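Local atomic coordinates of amide synthase (Vibrio cholerae, PDB entry 1L5A), a protein that acts as a nonribosomal peptide synthetase condensation enzyme in vibriobactin biosynthesis, where it probably forms an amide bond. Residues A[223-234]-A[367-375]; A[286-295]-A[416-424]. All coordinates share one frame; numbering follows the deposited sequence.

Contact 1: A[223-234]-A[367-375]; sequences LLKLANANQIGW and RGSPQHELC
W234 holds CG between its backbone N and carbonyl carbon (chi1 59°), which carries the indole across to P370. There P370 CD stands 3.3 Å from the centroid of the W234 six-membered ring, only 13° off the ring normal, a CH-pi contact made over the face. P370 CG is beside it at 3.7 Å from W234 CG, so the proline edge spans both rings of the indole. L223 comes to the same proline from the helix: L223 CD1 meets P370 CB at 3.9 Å and L374 CD2 at 4.0 Å. P370 sits in the link between strands 362-368 and 374-381, a beta-hairpin in the four-stranded mixed sheet. R367 and C375 pair by two backbone bonds, S369 to H372 form a type I turn, and H372 with E373 opposite S369 make a classic beta bulge. Helix 217-229 presents L223 and L224 to the hairpin and ends farther away in a Schellman motif, Q231 as C-prime. G233 occupies the N-cap position of helix 234-249, which starts with W234; A237 and L238 of that helix also touch L223. L224 CD2 lies 3.9 Å from P370 CG, crossing the ring at about a right angle. The Q371 chain, bent at chi2 (91°), brings NE2 against both methyls of L224, these side chains likewise meeting nearly perpendicularly. On the far part of the indole, W234 CZ3 meets L374 CD1 at 4.0 Å, the two side chains running antiparallel where they pass.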
loop_
_atom_site.group_PDB
_atom_site.type_symbol
_atom_site.label_atom_id
_atom_site.label_comp_id
_atom_site.label_asym_id
_atom_site.label_seq_id
_atom_site.Cartn_x
_atom_site.Cartn_y
_atom_site.Cartn_z
ATOM N N LEU A 223 -12.059 28.951 13.594
ATOM C CA LEU A 223 -12.240 27.772 12.750
ATOM C C LEU A 223 -10.885 27.097 12.585
ATOM O O LEU A 223 -10.756 25.875 12.744
ATOM C CB LEU A 223 -12.764 28.188 11.375
ATOM C CG LEU A 223 -13.614 27.234 10.531
ATOM C CD1 LEU A 223 -13.200 27.431 9.080
ATOM C CD2 LEU A 223 -13.456 25.774 10.949
ATOM N N LEU A 224 -9.875 27.902 12.256
ATOM C CA LEU A 224 -8.531 27.375 12.079
ATOM C C LEU A 224 -8.066 26.767 13.390
ATOM O O LEU A 224 -7.771 25.571 13.434
ATOM C CB LEU A 224 -7.574 28.475 11.624
ATOM C CG LEU A 224 -7.763 28.885 10.159
ATOM C CD1 LEU A 224 -7.027 30.185 9.860
ATOM C CD2 LEU A 224 -7.260 27.761 9.268
ATOM N N LYS A 225 -8.022 27.566 14.459
ATOM C CA LYS A 225 -7.589 27.042 15.753
ATOM C C LYS A 225 -8.268 25.710 16.012
ATOM O O LYS A 225 -7.604 24.689 16.197
ATOM C CB LYS A 225 -7.917 28.007 16.893
ATOM C CG LYS A 225 -6.861 29.079 17.145
ATOM C CD LYS A 225 -6.745 30.036 15.970
ATOM C CE LYS A 225 -5.851 31.225 16.291
ATOM N NZ LYS A 225 -5.824 32.208 15.166
ATOM N N LEU A 226 -9.596 25.719 16.005
ATOM C CA LEU A 226 -10.361 24.504 16.237
ATOM C C LEU A 226 -9.846 23.346 15.393
ATOM O O LEU A 226 -9.701 22.228 15.885
ATOM C CB LEU A 226 -11.830 24.758 15.926
ATOM C CG LEU A 226 -12.564 25.513 17.021
ATOM C CD1 LEU A 226 -13.799 26.192 16.469
ATOM C CD2 LEU A 226 -12.924 24.522 18.115
ATOM N N ALA A 227 -9.567 23.628 14.122
ATOM C CA ALA A 227 -9.070 22.627 13.186
ATOM C C ALA A 227 -7.726 22.083 13.637
ATOM O O ALA A 227 -7.535 20.868 13.736
ATOM C CB ALA A 227 -8.933 23.242 11.813
ATOM N N ASN A 228 -6.797 23.000 13.890
ATOM C CA ASN A 228 -5.459 22.651 14.350
ATOM C C ASN A 228 -5.523 21.766 15.586
ATOM O O ASN A 228 -4.967 20.666 15.609
ATOM C CB ASN A 228 -4.663 23.914 14.695
ATOM C CG ASN A 228 -4.279 24.719 13.469
ATOM O OD1 ASN A 228 -3.694 24.185 12.519
ATOM N ND2 ASN A 228 -4.593 26.015 13.485
ATOM N N ALA A 229 -6.214 22.264 16.607
ATOM C CA ALA A 229 -6.347 21.563 17.872
ATOM C C ALA A 229 -6.827 20.126 17.740
ATOM O O ALA A 229 -6.613 19.312 18.641
ATOM C CB ALA A 229 -7.268 22.332 18.788
ATOM N N ASN A 230 -7.474 19.800 16.628
ATOM C CA ASN A 230 -7.955 18.443 16.457
ATOM C C ASN A 230 -7.223 17.696 15.351
ATOM O O ASN A 230 -7.649 16.624 14.912
ATOM C CB ASN A 230 -9.462 18.468 16.212
ATOM C CG ASN A 230 -10.252 18.635 17.501
ATOM O OD1 ASN A 230 -10.651 17.649 18.129
ATOM N ND2 ASN A 230 -10.468 19.884 17.913
ATOM N N GLN A 231 -6.100 18.255 14.913
ATOM C CA GLN A 231 -5.304 17.621 13.870
ATOM C C GLN A 231 -6.147 17.290 12.634
ATOM O O GLN A 231 -6.052 16.190 12.073
ATOM C CB GLN A 231 -4.645 16.350 14.415
ATOM N N ILE A 232 -6.989 18.241 12.235
ATOM C CA ILE A 232 -7.829 18.085 11.054
ATOM C C ILE A 232 -7.789 19.403 10.294
ATOM O O ILE A 232 -7.477 20.444 10.875
ATOM C CB ILE A 232 -9.310 17.751 11.407
ATOM C CG1 ILE A 232 -9.903 18.839 12.301
ATOM C CG2 ILE A 232 -9.404 16.374 12.067
ATOM C CD1 ILE A 232 -11.362 18.597 12.642
ATOM N N GLY A 233 -8.071 19.357 8.994
ATOM C CA GLY A 233 -8.075 20.580 8.210
ATOM C C GLY A 233 -9.408 21.293 8.411
ATOM O O GLY A 233 -10.382 20.667 8.844
ATOM N N TRP A 234 -9.476 22.586 8.098
ATOM C CA TRP A 234 -10.733 23.293 8.285
ATOM C C TRP A 234 -11.903 22.716 7.497
ATOM O O TRP A 234 -13.035 22.734 7.978
ATOM C CB TRP A 234 -10.585 24.788 8.001
ATOM C CG TRP A 234 -10.132 25.139 6.660
ATOM C CD1 TRP A 234 -8.849 25.287 6.247
ATOM C CD2 TRP A 234 -10.960 25.471 5.549
ATOM N NE1 TRP A 234 -8.818 25.704 4.944
ATOM C CE2 TRP A 234 -10.102 25.827 4.486
ATOM C CE3 TRP A 234 -12.348 25.506 5.346
ATOM C CZ2 TRP A 234 -10.582 26.219 3.234
ATOM C CZ3 TRP A 234 -12.831 25.896 4.106
ATOM C CH2 TRP A 234 -11.946 26.250 3.061
ATOM N N ARG A 367 -17.747 28.266 0.390
ATOM C CA ARG A 367 -16.798 28.656 -0.638
ATOM C C ARG A 367 -15.858 29.710 -0.089
ATOM O O ARG A 367 -16.275 30.653 0.587
ATOM C CB ARG A 367 -17.508 29.166 -1.903
ATOM C CG ARG A 367 -18.948 29.658 -1.699
ATOM C CD ARG A 367 -19.579 30.166 -3.011
ATOM N NE ARG A 367 -19.186 31.543 -3.285
ATOM C CZ ARG A 367 -19.740 32.610 -2.715
ATOM N NH1 ARG A 367 -20.732 32.460 -1.844
ATOM N NH2 ARG A 367 -19.276 33.828 -2.989
ATOM N N GLY A 368 -14.574 29.524 -0.366
ATOM C CA GLY A 368 -13.575 30.457 0.108
ATOM C C GLY A 368 -12.570 29.802 1.036
ATOM O O GLY A 368 -12.242 28.615 0.901
ATOM N N SER A 369 -12.096 30.577 2.004
ATOM C CA SER A 369 -11.095 30.085 2.930
ATOM C C SER A 369 -11.015 30.945 4.182
ATOM O O SER A 369 -11.047 32.173 4.111
ATOM C CB SER A 369 -9.738 30.074 2.230
ATOM O OG SER A 369 -8.694 29.838 3.153
ATOM N N PRO A 370 -10.901 30.306 5.355
ATOM C CA PRO A 370 -10.817 31.076 6.600
ATOM C C PRO A 370 -9.653 32.078 6.587
ATOM O O PRO A 370 -9.613 33.012 7.391
ATOM C CB PRO A 370 -10.673 29.992 7.672
ATOM C CG PRO A 370 -10.129 28.806 6.918
ATOM C CD PRO A 370 -10.849 28.859 5.613
ATOM N N GLN A 371 -8.714 31.877 5.670
ATOM C CA GLN A 371 -7.570 32.767 5.546
ATOM C C GLN A 371 -7.987 34.084 4.890
ATOM O O GLN A 371 -7.295 35.103 5.004
ATOM C CB GLN A 371 -6.463 32.117 4.710
ATOM C CG GLN A 371 -5.525 31.198 5.473
ATOM C CD GLN A 371 -5.981 29.760 5.482
ATOM O OE1 GLN A 371 -6.176 29.153 4.432
ATOM N NE2 GLN A 371 -6.144 29.199 6.671
ATOM N N HIS A 372 -9.118 34.060 4.194
ATOM C CA HIS A 372 -9.613 35.256 3.528
ATOM C C HIS A 372 -11.095 35.424 3.825
ATOM O O HIS A 372 -11.486 35.661 4.968
ATOM C CB HIS A 372 -9.373 35.141 2.022
ATOM C CG HIS A 372 -7.930 34.986 1.657
ATOM N ND1 HIS A 372 -6.961 35.882 2.059
ATOM C CD2 HIS A 372 -7.286 34.030 0.944
ATOM C CE1 HIS A 372 -5.783 35.484 1.612
ATOM N NE2 HIS A 372 -5.952 34.362 0.932
ATOM N N GLU A 373 -11.919 35.314 2.793
ATOM C CA GLU A 373 -13.350 35.418 2.977
ATOM C C GLU A 373 -13.923 34.022 2.792
ATOM O O GLU A 373 -13.562 33.309 1.854
ATOM C CB GLU A 373 -13.962 36.384 1.964
ATOM C CG GLU A 373 -15.467 36.527 2.093
ATOM C CD GLU A 373 -16.047 37.514 1.101
ATOM O OE1 GLU A 373 -15.579 37.536 -0.058
ATOM O OE2 GLU A 373 -16.982 38.257 1.476
ATOM N N LEU A 374 -14.797 33.630 3.710
ATOM C CA LEU A 374 -15.435 32.326 3.661
ATOM C C LEU A 374 -16.938 32.520 3.744
ATOM O O LEU A 374 -17.453 33.014 4.752
ATOM C CB LEU A 374 -14.973 31.472 4.836
ATOM C CG LEU A 374 -15.571 30.072 4.907
ATOM C CD1 LEU A 374 -15.034 29.229 3.758
ATOM C CD2 LEU A 374 -15.219 29.455 6.242
ATOM N N CYS A 375 -17.643 32.131 2.687
ATOM C CA CYS A 375 -19.100 32.271 2.658
ATOM C C CYS A 375 -19.826 30.927 2.734
ATOM O O CYS A 375 -19.277 29.883 2.364
ATOM C CB CYS A 375 -19.539 33.014 1.393
ATOM S SG CYS A 375 -18.711 34.592 1.179
#

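Contact 2: A[286-295]-A[416-424]; sequences AQQTSLGNYL and ARLLAEPAA
L419 lies across G292, and its side chain can be traced outward from there. Its CB is 3.8 Å from G292 CA. CG, anti to the carbonyl carbon (chi1 -75°), sends CD2 over G292 and CD1 toward helix 217-229. CD2 returns to G292 CA at 3.5 Å, touches L291 CG, and reaches L295 CD1 at 4.0 Å, crossing both leucines at about a right angle; CD1 meets A229 of helix 217-229. The main chains are tied at the same place: G292 N donates to L419 O at 3.0 Å, in the carbonyl plane and on a lone pair. With no CB on G292 to run into L419 O, the two backbones can approach this closely. That bond joins the last turn of helix 415-420 to the first turn of helix 291-307 in this NRPS condensation fold. The short segments 291-295 and 416-420 have axes 8.3 Å apart and are nearly perpendicular (85°). The residues after helix 415-420, near the end of the modelled chain, form a single beta bridge, S290 with P422, in the non-hydrogen-bonded antiparallel pattern. Its two flanking bonds are L291 N to E421 O (3.0 Å, nearly straight at 171°) and A423 N to T289 O (2.8 Å), the latter donor tilted from the carbonyl plane. S290 is also the N-cap of helix 291-307, OG accepting from N293 N. A423 CB fits among A286, T289 O and the CB of Y294, with A286 CB at 3.9 Å from A423 CB; Y294 OH is hydrogen-bonded to L284 O. On the other flank L291 CD2 touches L418 O and L418 CG, the two side chains crossing at a slant, while helix 387-409 packs against L418 through L404 and F408.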
loop_
_atom_site.group_PDB
_atom_site.type_symbol
_atom_site.label_atom_id
_atom_site.label_comp_id
_atom_site.label_asym_id
_atom_site.label_seq_id
_atom_site.Cartn_x
_atom_site.Cartn_y
_atom_site.Cartn_z
ATOM N N ALA A 286 -24.373 14.464 20.123
ATOM C CA ALA A 286 -23.717 15.537 20.861
ATOM C C ALA A 286 -23.863 15.305 22.368
ATOM O O ALA A 286 -23.213 15.976 23.180
ATOM C CB ALA A 286 -24.325 16.881 20.478
ATOM N N GLN A 287 -24.712 14.346 22.730
ATOM C CA GLN A 287 -24.970 14.018 24.128
ATOM C C GLN A 287 -23.804 13.273 24.776
ATOM O O GLN A 287 -23.249 12.340 24.192
ATOM C CB GLN A 287 -26.253 13.187 24.236
ATOM N N GLN A 288 -23.434 13.696 25.983
ATOM C CA GLN A 288 -22.340 13.067 26.727
ATOM C C GLN A 288 -20.991 13.150 26.026
ATOM O O GLN A 288 -20.303 12.141 25.881
ATOM C CB GLN A 288 -22.643 11.586 27.006
ATOM C CG GLN A 288 -23.158 11.282 28.407
ATOM C CD GLN A 288 -24.667 11.195 28.465
ATOM O OE1 GLN A 288 -25.368 12.195 28.296
ATOM N NE2 GLN A 288 -25.179 9.991 28.699
ATOM N N THR A 289 -20.604 14.344 25.602
ATOM C CA THR A 289 -19.334 14.502 24.924
ATOM C C THR A 289 -18.977 15.954 24.875
ATOM O O THR A 289 -19.850 16.817 24.874
ATOM C CB THR A 289 -19.384 14.024 23.461
ATOM O OG1 THR A 289 -19.900 12.689 23.402
ATOM C CG2 THR A 289 -17.985 14.049 22.851
ATOM N N SER A 290 -17.684 16.217 24.804
ATOM C CA SER A 290 -17.205 17.579 24.723
ATOM C C SER A 290 -17.099 17.956 23.252
ATOM O O SER A 290 -17.008 17.085 22.381
ATOM C CB SER A 290 -15.833 17.687 25.385
ATOM O OG SER A 290 -14.989 16.623 24.967
ATOM N N LEU A 291 -17.125 19.257 22.984
ATOM C CA LEU A 291 -16.999 19.762 21.625
ATOM C C LEU A 291 -15.681 19.207 21.090
ATOM O O LEU A 291 -15.602 18.711 19.956
ATOM C CB LEU A 291 -16.957 21.294 21.644
ATOM C CG LEU A 291 -16.508 22.049 20.392
ATOM C CD1 LEU A 291 -17.593 21.998 19.332
ATOM C CD2 LEU A 291 -16.204 23.496 20.763
ATOM N N GLY A 292 -14.655 19.284 21.934
ATOM C CA GLY A 292 -13.344 18.796 21.559
ATOM C C GLY A 292 -13.400 17.347 21.134
ATOM O O GLY A 292 -12.844 16.976 20.105
ATOM N N ASN A 293 -14.071 16.515 21.919
ATOM C CA ASN A 293 -14.166 15.115 21.558
ATOM C C ASN A 293 -15.081 14.938 20.334
ATOM O O ASN A 293 -14.940 13.976 19.573
ATOM C CB ASN A 293 -14.682 14.298 22.743
ATOM N N TYR A 294 -16.009 15.869 20.136
ATOM C CA TYR A 294 -16.917 15.772 19.003
ATOM C C TYR A 294 -16.142 15.952 17.696
ATOM O O TYR A 294 -16.215 15.120 16.791
ATOM C CB TYR A 294 -18.020 16.826 19.095
ATOM C CG TYR A 294 -19.187 16.512 18.189
ATOM C CD1 TYR A 294 -20.133 15.562 18.559
ATOM C CD2 TYR A 294 -19.311 17.119 16.929
ATOM C CE1 TYR A 294 -21.182 15.214 17.696
ATOM C CE2 TYR A 294 -20.351 16.776 16.056
ATOM C CZ TYR A 294 -21.282 15.823 16.446
ATOM O OH TYR A 294 -22.300 15.453 15.597
ATOM N N LEU A 295 -15.397 17.045 17.601
ATOM C CA LEU A 295 -14.608 17.303 16.408
ATOM C C LEU A 295 -13.627 16.145 16.119
ATOM O O LEU A 295 -13.634 15.577 15.013
ATOM C CB LEU A 295 -13.857 18.631 16.565
ATOM C CG LEU A 295 -14.759 19.862 16.755
ATOM C CD1 LEU A 295 -13.920 21.159 16.740
ATOM C CD2 LEU A 295 -15.802 19.896 15.631
ATOM N N ALA A 416 -8.571 25.721 24.314
ATOM C CA ALA A 416 -8.734 24.528 25.148
ATOM C C ALA A 416 -9.985 24.578 26.026
ATOM O O ALA A 416 -10.630 23.552 26.279
ATOM C CB ALA A 416 -7.492 24.321 26.016
ATOM N N ARG A 417 -10.327 25.771 26.492
ATOM C CA ARG A 417 -11.500 25.923 27.333
ATOM C C ARG A 417 -12.778 25.688 26.528
ATOM O O ARG A 417 -13.689 24.986 26.989
ATOM C CB ARG A 417 -11.499 27.314 27.978
ATOM C CG ARG A 417 -10.434 27.475 29.060
ATOM C CD ARG A 417 -10.315 28.901 29.575
ATOM N NE ARG A 417 -11.502 29.340 30.302
ATOM C CZ ARG A 417 -11.638 30.548 30.841
ATOM N NH1 ARG A 417 -10.657 31.437 30.738
ATOM N NH2 ARG A 417 -12.757 30.869 31.477
ATOM N N LEU A 418 -12.838 26.257 25.322
ATOM C CA LEU A 418 -14.008 26.097 24.458
ATOM C C LEU A 418 -14.196 24.634 24.049
ATOM O O LEU A 418 -15.320 24.130 24.010
ATOM C CB LEU A 418 -13.878 26.970 23.210
ATOM C CG LEU A 418 -15.119 26.979 22.314
ATOM C CD1 LEU A 418 -16.306 27.521 23.100
ATOM C CD2 LEU A 418 -14.862 27.824 21.074
ATOM N N LEU A 419 -13.094 23.953 23.741
ATOM C CA LEU A 419 -13.161 22.548 23.363
ATOM C C LEU A 419 -13.556 21.749 24.591
ATOM O O LEU A 419 -14.024 20.608 24.499
ATOM C CB LEU A 419 -11.807 22.073 22.842
ATOM C CG LEU A 419 -11.491 22.573 21.432
ATOM C CD1 LEU A 419 -10.062 22.217 21.070
ATOM C CD2 LEU A 419 -12.486 21.958 20.442
ATOM N N ALA A 420 -13.372 22.379 25.745
ATOM C CA ALA A 420 -13.692 21.773 27.026
ATOM C C ALA A 420 -15.197 21.679 27.266
ATOM O O ALA A 420 -15.678 20.677 27.787
ATOM C CB ALA A 420 -13.032 22.567 28.141
ATOM N N GLU A 421 -15.938 22.717 26.885
ATOM C CA GLU A 421 -17.388 22.712 27.084
ATOM C C GLU A 421 -18.029 21.538 26.358
ATOM O O GLU A 421 -17.437 20.973 25.439
ATOM C CB GLU A 421 -18.022 24.020 26.583
ATOM C CG GLU A 421 -17.417 25.297 27.170
ATOM C CD GLU A 421 -18.342 26.511 27.058
ATOM O OE1 GLU A 421 -18.946 26.714 25.980
ATOM O OE2 GLU A 421 -18.457 27.270 28.049
ATOM N N PRO A 422 -19.248 21.146 26.770
ATOM C CA PRO A 422 -19.975 20.030 26.146
ATOM C C PRO A 422 -20.328 20.340 24.681
ATOM O O PRO A 422 -20.486 21.506 24.306
ATOM C CB PRO A 422 -21.220 19.900 27.021
ATOM C CG PRO A 422 -20.745 20.395 28.364
ATOM C CD PRO A 422 -19.949 21.611 27.979
ATOM N N ALA A 423 -20.448 19.304 23.856
ATOM C CA ALA A 423 -20.769 19.497 22.442
ATOM C C ALA A 423 -22.081 20.269 22.270
ATOM O O ALA A 423 -22.165 21.220 21.489
ATOM C CB ALA A 423 -20.861 18.150 21.746
ATOM N N ALA A 424 -23.097 19.852 23.018
ATOM C CA ALA A 424 -24.416 20.476 22.978
ATOM C C ALA A 424 -24.391 21.934 23.454
ATOM O O ALA A 424 -23.293 22.522 23.556
ATOM C CB ALA A 424 -25.395 19.660 23.822
#

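From the N terminus the segments come in the order 223-234, 286-295, 367-375, 416-424. Contact 1 closes a loop by bringing 367-375 back to 223-234 across 132 residues; contact 2 begins inside that loop and closes outside it, its own segments 120 residues apart, so the two loops cross rather than nest. Their centres lie 18 Å apart, and they meet directly where helix 217-229 passes the later elements: L226 CD2 is 3.5 Å from L419 CD2. Helix 217-229 thus touches both the hairpin of strands 362-368 and 374-381 and helices 291-307 and 415-420.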